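Local coordinates for ribosome hibernation protein YHBH (Vibrio cholerae serotype O1, PDB 4HEI) that probably binds the small ribosomal subunit and inhibits translation in stationary phase, associating with 100S ribosome dimers as a short-type hibernation promoting factor, at residues Q6-D11 with I40-K45; Q48-T53 with A72-L77; I61-D66 with V82-K87. All coordinates share one frame; numbering follows the deposited sequence.

Contact 1. Residues Q6-D11 with I40-K45; sequences QGHHID and ILRVEK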
loop_
_atom_site.group_PDB
_atom_site.type_symbol
_atom_site.label_atom_id
_atom_site.label_comp_id
_atom_site.label_asym_id
_atom_site.label_seq_id
_atom_site.Cartn_x
_atom_site.Cartn_y
_atom_site.Cartn_z
ATOM N N GLN A 6 -8.760 -1.703 -4.718
ATOM C CA GLN A 6 -10.193 -1.824 -4.494
ATOM C C GLN A 6 -10.650 -0.830 -3.436
ATOM O O GLN A 6 -9.904 -0.488 -2.520
ATOM C CB GLN A 6 -10.547 -3.240 -4.038
ATOM C CG GLN A 6 -10.305 -4.316 -5.076
ATOM C CD GLN A 6 -11.134 -4.106 -6.322
ATOM O OE1 GLN A 6 -12.338 -3.866 -6.240
ATOM N NE2 GLN A 6 -10.497 -4.203 -7.486
ATOM N N GLY A 7 -11.889 -0.367 -3.573
ATOM C CA GLY A 7 -12.438 0.564 -2.609
ATOM C C GLY A 7 -13.651 -0.047 -1.937
ATOM O O GLY A 7 -14.304 -0.919 -2.509
ATOM N N HIS A 8 -13.941 0.394 -0.718
ATOM C CA HIS A 8 -15.099 -0.095 0.027
ATOM C C HIS A 8 -15.699 1.059 0.826
ATOM O O HIS A 8 -15.026 1.656 1.666
ATOM C CB HIS A 8 -14.694 -1.220 0.980
ATOM C CG HIS A 8 -15.828 -1.747 1.804
ATOM N ND1 HIS A 8 -16.810 -2.561 1.283
ATOM C CD2 HIS A 8 -16.150 -1.552 3.105
ATOM C CE1 HIS A 8 -17.689 -2.845 2.227
ATOM N NE2 HIS A 8 -17.312 -2.246 3.342
ATOM N N HIS A 9 -16.966 1.361 0.563
ATOM C CA HIS A 9 -17.654 2.452 1.247
ATOM C C HIS A 9 -16.881 3.748 1.062
ATOM O O HIS A 9 -16.651 4.487 2.013
ATOM C CB HIS A 9 -17.798 2.149 2.742
ATOM C CG HIS A 9 -18.749 1.032 3.046
ATOM N ND1 HIS A 9 -19.048 0.640 4.334
ATOM C CD2 HIS A 9 -19.474 0.229 2.232
ATOM C CE1 HIS A 9 -19.916 -0.354 4.300
ATOM N NE2 HIS A 9 -20.192 -0.623 3.036
ATOM N N ILE A 10 -16.476 4.015 -0.173
ATOM C CA ILE A 10 -15.713 5.216 -0.471
ATOM C C ILE A 10 -15.812 5.568 -1.947
ATOM O O ILE A 10 -16.088 4.711 -2.790
ATOM C CB ILE A 10 -14.222 5.016 -0.117
ATOM C CG1 ILE A 10 -13.454 6.331 -0.293
ATOM C CG2 ILE A 10 -13.617 3.936 -1.011
ATOM C CD1 ILE A 10 -11.971 6.220 0.014
ATOM N N ASP A 11 -15.590 6.841 -2.257
ATOM C CA ASP A 11 -15.620 7.280 -3.640
ATOM C C ASP A 11 -14.196 7.165 -4.159
ATOM O O ASP A 11 -13.418 8.113 -4.069
ATOM C CB ASP A 11 -16.103 8.729 -3.744
ATOM C CG ASP A 11 -15.997 9.276 -5.157
ATOM O OD1 ASP A 11 -16.057 8.470 -6.108
ATOM O OD2 ASP A 11 -15.867 10.507 -5.317
ATOM N N ILE A 40 -6.455 -1.878 -0.508
ATOM C CA ILE A 40 -7.857 -1.635 -0.216
ATOM C C ILE A 40 -7.972 -0.312 0.526
ATOM O O ILE A 40 -7.310 -0.095 1.545
ATOM C CB ILE A 40 -8.474 -2.747 0.662
ATOM C CG1 ILE A 40 -8.490 -4.073 -0.098
ATOM C CG2 ILE A 40 -9.904 -2.379 1.037
ATOM C CD1 ILE A 40 -9.153 -5.193 0.673
ATOM N N LEU A 41 -8.817 0.569 0.000
ATOM C CA LEU A 41 -9.059 1.873 0.601
ATOM C C LEU A 41 -10.511 1.849 1.062
ATOM O O LEU A 41 -11.405 1.535 0.284
ATOM C CB LEU A 41 -8.854 2.986 -0.430
ATOM C CG LEU A 41 -7.492 2.983 -1.142
ATOM C CD1 LEU A 41 -7.373 4.212 -2.020
ATOM C CD2 LEU A 41 -6.373 2.949 -0.124
ATOM N N ARG A 42 -10.739 2.149 2.332
ATOM C CA ARG A 42 -12.099 2.135 2.836
ATOM C C ARG A 42 -12.301 3.116 3.971
ATOM O O ARG A 42 -11.343 3.630 4.551
ATOM C CB ARG A 42 -12.482 0.725 3.295
ATOM C CG ARG A 42 -11.636 0.189 4.436
ATOM C CD ARG A 42 -12.048 -1.231 4.815
ATOM N NE ARG A 42 -11.153 -1.799 5.825
ATOM C CZ ARG A 42 -11.382 -1.788 7.135
ATOM N NH1 ARG A 42 -12.494 -1.251 7.623
ATOM N NH2 ARG A 42 -10.481 -2.296 7.964
ATOM N N VAL A 43 -13.566 3.364 4.282
ATOM C CA VAL A 43 -13.921 4.295 5.337
ATOM C C VAL A 43 -14.733 3.605 6.423
ATOM O O VAL A 43 -15.677 2.876 6.137
ATOM C CB VAL A 43 -14.746 5.474 4.769
ATOM C CG1 VAL A 43 -15.118 6.435 5.876
ATOM C CG2 VAL A 43 -13.952 6.189 3.686
ATOM N N GLU A 44 -14.325 3.825 7.666
ATOM C CA GLU A 44 -14.997 3.275 8.836
ATOM C C GLU A 44 -15.268 4.506 9.688
ATOM O O GLU A 44 -14.356 5.046 10.307
ATOM C CB GLU A 44 -14.070 2.304 9.566
ATOM C CG GLU A 44 -14.599 1.797 10.894
ATOM C CD GLU A 44 -13.662 0.791 11.538
ATOM O OE1 GLU A 44 -13.541 -0.336 11.010
ATOM O OE2 GLU A 44 -13.038 1.132 12.566
ATOM N N LYS A 45 -16.524 4.944 9.695
ATOM C CA LYS A 45 -16.961 6.144 10.405
ATOM C C LYS A 45 -16.204 7.346 9.834
ATOM O O LYS A 45 -16.436 7.728 8.688
ATOM C CB LYS A 45 -16.760 6.021 11.933
ATOM C CG LYS A 45 -15.331 6.096 12.447
ATOM C CD LYS A 45 -15.285 6.452 13.920
ATOM C CE LYS A 45 -13.858 6.738 14.361
ATOM N NZ LYS A 45 -13.791 7.219 15.767
#
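Strand Q6-H8 runs parallel to strand I40-E44 at an axis distance of 4.7 Å, in the register Q6 with I40, G7 with L41 and H8 with R42. L41 sits between two hydrogen bonds: its N donates to Q6 O at 2.9 Å, nearly straight at 165°, and its O accepts H8 N at 3.0 Å. The ladder then fades, since V43 N lies 3.4 Å from H8 O and makes only a weak bond. CA-H...O contacts fill in beside these bonds, among them G7 CA to L41 O.

On the sheet face that carries H8 and R42, the two side chains meet at their roots, CB to CB at 3.7 Å. R42 CG stands between its own N and carbonyl carbon (chi1 62°), and the extended chain beyond leads away from H8 to E51 of the next strand, with which NE forms a salt bridge; E44 OE1 gives a second, long pairing with NH1. H9 departs from the extended path with positive phi, and its ring lies over that of H8, with H8 NE2 3.2 Å above the centre of the H9 ring. The chain thereby turns away, and I10 comes to the face bearing L41. There I10 and V43 cross at about a right angle, I10 CB meeting V43 CG2 at 4.0 Å, while I10 CG2 rests 3.5 Å from L41 O. M16 of helix 14-27 and M70 of helix 70-91 pack on I10 from outside the pair.

The backbone bonds thus weaken where the edge strand ends, and apolar contacts take over on the helix-covered face. The opposite face carries H8 and R42, with H9 beside H8 at the strand end; R42 is balanced by E51 and, more distantly, E44, so any effect of its charge on H8 is probably small.

Contact 2. Residues Q48-T53 with A72-L77; sequences QIAEAT and AAIDSL
L77 reaches from the helix to the two alanines A50 and A52 of the strand and touches both with one methyl group. Its CG lies anti to the backbone N (chi1 170°), and CD2 meets A52 CB at 3.6 Å and A50 CB at 3.7 Å; CD1 stays near A52 CB as well. One turn earlier on the helix, A73 also points at the strand, its CB 3.7 Å from Q48 O and 4.3 Å from A50 CB. I74 projects to the flank of this row, and its CG1 branch approaches A50 CB at 4.1 Å. A50 CB thus meets A73, I74 and L77 of the helix.

The small alanine side chains let the helix lie close, with an axis distance of 7.4 Å and a crossing angle of -34°. No hydrogen bond joins the segments: the contact is apolar and largely buried. I74 continues to Y19 and V20 of helix 14-27, while E51 points away from the helix and pairs with R42. This is the helix-on-sheet packing of the beta-alpha-beta-beta-beta-alpha fold of the HPF/YfiA family, in which the C-terminal helix lies against one face of a four-stranded sheet.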
loop_
_atom_site.group_PDB
_atom_site.type_symbol
_atom_site.label_atom_id
_atom_site.label_comp_id
_atom_site.label_asym_id
_atom_site.label_seq_id
_atom_site.Cartn_x
_atom_site.Cartn_y
_atom_site.Cartn_z
ATOM N N GLN A 48 -10.189 6.981 7.694
ATOM C CA GLN A 48 -9.869 6.706 6.300
ATOM C C GLN A 48 -8.844 5.593 6.469
ATOM O O GLN A 48 -7.820 5.781 7.124
ATOM C CB GLN A 48 -9.231 7.924 5.621
ATOM C CG GLN A 48 -10.132 9.149 5.529
ATOM C CD GLN A 48 -11.354 8.938 4.648
ATOM O OE1 GLN A 48 -11.250 8.501 3.497
ATOM N NE2 GLN A 48 -12.521 9.260 5.182
ATOM N N ILE A 49 -9.127 4.430 5.895
ATOM C CA ILE A 49 -8.247 3.281 6.055
ATOM C C ILE A 49 -7.614 2.790 4.763
ATOM O O ILE A 49 -8.296 2.616 3.758
ATOM C CB ILE A 49 -9.040 2.128 6.699
ATOM C CG1 ILE A 49 -9.645 2.615 8.022
ATOM C CG2 ILE A 49 -8.145 0.910 6.893
ATOM C CD1 ILE A 49 -10.595 1.627 8.685
ATOM N N ALA A 50 -6.301 2.573 4.795
ATOM C CA ALA A 50 -5.574 2.071 3.630
ATOM C C ALA A 50 -4.927 0.753 4.031
ATOM O O ALA A 50 -4.206 0.687 5.028
ATOM C CB ALA A 50 -4.497 3.070 3.192
ATOM N N GLU A 51 -5.202 -0.290 3.253
ATOM C CA GLU A 51 -4.680 -1.624 3.502
ATOM C C GLU A 51 -3.862 -2.088 2.309
ATOM O O GLU A 51 -4.174 -1.750 1.159
ATOM C CB GLU A 51 -5.824 -2.626 3.692
ATOM C CG GLU A 51 -6.839 -2.294 4.783
ATOM C CD GLU A 51 -7.943 -3.335 4.874
ATOM O OE1 GLU A 51 -8.818 -3.211 5.761
ATOM O OE2 GLU A 51 -7.944 -4.281 4.057
ATOM N N ALA A 52 -2.823 -2.873 2.573
ATOM C CA ALA A 52 -2.003 -3.406 1.490
ATOM C C ALA A 52 -1.339 -4.731 1.838
ATOM O O ALA A 52 -0.933 -4.972 2.985
ATOM C CB ALA A 52 -0.931 -2.388 1.075
ATOM N N THR A 53 -1.242 -5.595 0.834
ATOM C CA THR A 53 -0.585 -6.879 0.972
ATOM C C THR A 53 0.338 -6.981 -0.227
ATOM O O THR A 53 -0.113 -6.889 -1.374
ATOM C CB THR A 53 -1.580 -8.065 0.927
ATOM O OG1 THR A 53 -2.580 -7.895 1.939
ATOM C CG2 THR A 53 -0.847 -9.377 1.182
ATOM N N ALA A 72 -3.161 10.907 3.357
ATOM C CA ALA A 72 -2.232 10.835 4.476
ATOM C C ALA A 72 -2.189 9.382 4.959
ATOM O O ALA A 72 -1.148 8.889 5.394
ATOM C CB ALA A 72 -2.694 11.751 5.603
ATOM N N ALA A 73 -3.331 8.707 4.887
ATOM C CA ALA A 73 -3.407 7.307 5.300
ATOM C C ALA A 73 -2.500 6.473 4.397
ATOM O O ALA A 73 -1.742 5.623 4.868
ATOM C CB ALA A 73 -4.848 6.807 5.205
ATOM N N ILE A 74 -2.576 6.727 3.094
ATOM C CA ILE A 74 -1.754 6.001 2.138
ATOM C C ILE A 74 -0.273 6.253 2.395
ATOM O O ILE A 74 0.537 5.334 2.323
ATOM C CB ILE A 74 -2.117 6.394 0.692
ATOM C CG1 ILE A 74 -3.547 5.931 0.390
ATOM C CG2 ILE A 74 -1.135 5.768 -0.293
ATOM C CD1 ILE A 74 -4.138 6.550 -0.856
ATOM N N ASP A 75 0.093 7.498 2.691
ATOM C CA ASP A 75 1.495 7.798 2.965
ATOM C C ASP A 75 1.979 7.045 4.184
ATOM O O ASP A 75 3.105 6.554 4.208
ATOM C CB ASP A 75 1.701 9.292 3.194
ATOM C CG ASP A 75 1.575 10.084 1.930
ATOM O OD1 ASP A 75 2.299 9.760 0.967
ATOM O OD2 ASP A 75 0.759 11.027 1.901
ATOM N N SER A 76 1.139 6.975 5.211
ATOM C CA SER A 76 1.515 6.258 6.424
ATOM C C SER A 76 1.648 4.770 6.125
ATOM O O SER A 76 2.555 4.105 6.639
ATOM C CB SER A 76 0.472 6.472 7.523
ATOM O OG SER A 76 0.445 7.834 7.915
ATOM N N LEU A 77 0.746 4.252 5.291
ATOM C CA LEU A 77 0.782 2.839 4.926
ATOM C C LEU A 77 2.103 2.505 4.249
ATOM O O LEU A 77 2.758 1.534 4.604
ATOM C CB LEU A 77 -0.371 2.495 3.974
ATOM C CG LEU A 77 -0.316 1.110 3.315
ATOM C CD1 LEU A 77 -0.306 0.020 4.384
ATOM C CD2 LEU A 77 -1.520 0.937 2.386
#

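Contact 3. Residues I61-D66 with V82-K87; sequences IHAHAD and VRQLNK. With 3CO (cobalt (III) ion), chain C.
I61 packs against Q84 and L85 of the helix through apolar contact. I61 and Q84 slide past each other in opposite directions, with I61 CG2 3.8 Å from Q84 CB. On the other branch, I61 CG1 meets L85 CD2 at 3.8 Å, the two side chains crossing at a slant.

The polar link is one hydrogen bond, from Q84 NE2 to H62 O at 3.1 Å with an N-H...O angle of 153°. The extended glutamine chain brings its amide to the strand backbone. H62 O lies nearly in the plane of that amide, yet NE2 stands well above the carbonyl plane of H62, so the approach is tilted. The methyl group of A63 lies beside the same amide, its CB 3.5 Å from Q84 NE2, and I61 CD1 is a second methyl beside a polar atom, the backbone O of Q84.

Metal coordination occupies the other side of the strand. H62 and H64, two residues apart and directed to the same face, bind one cobalt ion through NE2, at 2.1 Å and 1.9 Å respectively. H62 CG is anti to its backbone N (chi1 168°), whereas H64 CG lies beside its own backbone N (chi1 -68°), and the two rings converge on the ion from these different starting directions. A further ligand atom from outside the two segments contributes to the site.

The strand and helix run nearly antiparallel, with axes 8.6 Å apart. L81 of helix 70-91 continues the packing on I61 and A63, and L27 of helix 14-27 and F31 also touch L85. Strand 59-67 is the outermost strand on its side of the sheet, bonded to strand 47-56, with helix 70-91 on one face and cobalt on the other.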
loop_
_atom_site.group_PDB
_atom_site.type_symbol
_atom_site.label_atom_id
_atom_site.label_comp_id
_atom_site.label_asym_id
_atom_site.label_seq_id
_atom_site.Cartn_x
_atom_site.Cartn_y
_atom_site.Cartn_z
ATOM N N ILE A 61 4.170 -9.116 2.823
ATOM C CA ILE A 61 4.315 -7.904 3.598
ATOM C C ILE A 61 2.894 -7.367 3.683
ATOM O O ILE A 61 2.224 -7.182 2.656
ATOM C CB ILE A 61 5.221 -6.880 2.884
ATOM C CG1 ILE A 61 6.628 -7.463 2.721
ATOM C CG2 ILE A 61 5.261 -5.573 3.671
ATOM C CD1 ILE A 61 7.306 -7.802 4.030
ATOM N N HIS A 62 2.427 -7.146 4.906
ATOM C CA HIS A 62 1.072 -6.659 5.108
ATOM C C HIS A 62 1.028 -5.563 6.159
ATOM O O HIS A 62 1.753 -5.612 7.156
ATOM C CB HIS A 62 0.154 -7.836 5.508
ATOM C CG HIS A 62 -1.199 -7.423 6.008
ATOM N ND1 HIS A 62 -1.436 -7.091 7.324
ATOM C CD2 HIS A 62 -2.382 -7.271 5.365
ATOM C CE1 HIS A 62 -2.704 -6.750 7.471
ATOM N NE2 HIS A 62 -3.302 -6.850 6.298
ATOM N N ALA A 63 0.196 -4.563 5.908
ATOM C CA ALA A 63 0.025 -3.467 6.843
ATOM C C ALA A 63 -1.214 -2.641 6.538
ATOM O O ALA A 63 -1.715 -2.645 5.417
ATOM C CB ALA A 63 1.258 -2.574 6.822
ATOM N N HIS A 64 -1.701 -1.949 7.561
ATOM C CA HIS A 64 -2.849 -1.061 7.456
ATOM C C HIS A 64 -2.400 0.250 8.092
ATOM O O HIS A 64 -1.509 0.257 8.947
ATOM C CB HIS A 64 -4.045 -1.553 8.280
ATOM C CG HIS A 64 -4.679 -2.809 7.774
ATOM N ND1 HIS A 64 -5.878 -3.274 8.267
ATOM C CD2 HIS A 64 -4.282 -3.705 6.839
ATOM C CE1 HIS A 64 -6.192 -4.404 7.660
ATOM N NE2 HIS A 64 -5.240 -4.687 6.790
ATOM N N ALA A 65 -3.038 1.341 7.692
ATOM C CA ALA A 65 -2.759 2.659 8.253
ATOM C C ALA A 65 -4.057 3.449 8.131
ATOM O O ALA A 65 -4.815 3.261 7.177
ATOM C CB ALA A 65 -1.630 3.349 7.476
ATOM N N ASP A 66 -4.350 4.300 9.110
ATOM C CA ASP A 66 -5.574 5.086 9.026
ATOM C C ASP A 66 -5.319 6.547 9.352
ATOM O O ASP A 66 -4.333 6.884 10.004
ATOM C CB ASP A 66 -6.672 4.509 9.933
ATOM C CG ASP A 66 -6.422 4.761 11.403
ATOM O OD1 ASP A 66 -7.351 4.511 12.200
ATOM O OD2 ASP A 66 -5.315 5.201 11.769
ATOM N N VAL A 82 7.502 0.034 3.718
ATOM C CA VAL A 82 8.931 0.225 3.473
ATOM C C VAL A 82 9.759 -0.325 4.633
ATOM O O VAL A 82 10.778 -0.981 4.410
ATOM C CB VAL A 82 9.274 1.724 3.262
ATOM C CG1 VAL A 82 10.786 1.911 3.159
ATOM C CG2 VAL A 82 8.608 2.233 1.999
ATOM N N ARG A 83 9.329 -0.070 5.870
ATOM C CA ARG A 83 10.048 -0.575 7.043
ATOM C C ARG A 83 10.111 -2.092 6.978
ATOM O O ARG A 83 11.170 -2.693 7.164
ATOM C CB ARG A 83 9.347 -0.180 8.349
ATOM C CG ARG A 83 9.276 1.307 8.622
ATOM C CD ARG A 83 9.093 1.575 10.116
ATOM N NE ARG A 83 8.912 2.996 10.390
ATOM C CZ ARG A 83 7.761 3.648 10.250
ATOM N NH1 ARG A 83 6.673 3.004 9.846
ATOM N NH2 ARG A 83 7.701 4.949 10.500
ATOM N N GLN A 84 8.968 -2.716 6.718
ATOM C CA GLN A 84 8.914 -4.168 6.638
ATOM C C GLN A 84 9.704 -4.715 5.451
ATOM O O GLN A 84 10.315 -5.778 5.547
ATOM C CB GLN A 84 7.463 -4.638 6.562
ATOM C CG GLN A 84 6.659 -4.335 7.811
ATOM C CD GLN A 84 5.247 -4.880 7.735
ATOM O OE1 GLN A 84 5.038 -6.083 7.567
ATOM N NE2 GLN A 84 4.268 -3.994 7.854
ATOM N N LEU A 85 9.680 -3.998 4.331
ATOM C CA LEU A 85 10.419 -4.427 3.145
ATOM C C LEU A 85 11.927 -4.366 3.379
ATOM O O LEU A 85 12.671 -5.235 2.918
ATOM C CB LEU A 85 10.039 -3.558 1.944
ATOM C CG LEU A 85 8.704 -3.908 1.275
ATOM C CD1 LEU A 85 8.291 -2.775 0.332
ATOM C CD2 LEU A 85 8.833 -5.227 0.520
ATOM N N ASN A 86 12.376 -3.339 4.095
ATOM C CA ASN A 86 13.795 -3.193 4.397
ATOM C C ASN A 86 14.248 -4.344 5.287
ATOM O O ASN A 86 15.300 -4.937 5.057
ATOM C CB ASN A 86 14.054 -1.846 5.070
ATOM C CG ASN A 86 14.190 -0.720 4.070
ATOM O OD1 ASN A 86 13.859 0.429 4.358
ATOM N ND2 ASN A 86 14.696 -1.045 2.883
ATOM N N LYS A 87 13.424 -4.696 6.270
ATOM C CA LYS A 87 13.752 -5.805 7.160
ATOM C C LYS A 87 13.795 -7.106 6.359
ATOM O O LYS A 87 14.742 -7.883 6.468
ATOM C CB LYS A 87 12.715 -5.911 8.281
ATOM C CG LYS A 87 12.632 -4.672 9.156
ATOM C CD LYS A 87 11.620 -4.842 10.283
ATOM C CE LYS A 87 11.550 -3.588 11.150
ATOM N NZ LYS A 87 10.573 -3.710 12.273
HETATM CO CO 3CO C . -5.255 -6.342 5.825
#

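From the N terminus, strand 2-8 leads through helix 14-27 to strand 34-44, and contact 1 closes that beta-alpha-beta excursion as parallel neighbours. The chain then turns back into strand 47-56, so contact 1 ends before contact 2 opens, although R42 with I49 and I40 with E51 probably bond across the strand border. Contacts 2 and 3 cross: segment 61-66 falls inside the loop spanned by 48-53 and 72-77, and 82-87 lies beyond it. Contact 1 ties 2-8 to 34-44, contacts 2 and 3 tie 47-56 and 59-67 to helix 70-91, and strand-to-strand bonds, probably including A50-A65 and A52-A63, unite the sheet.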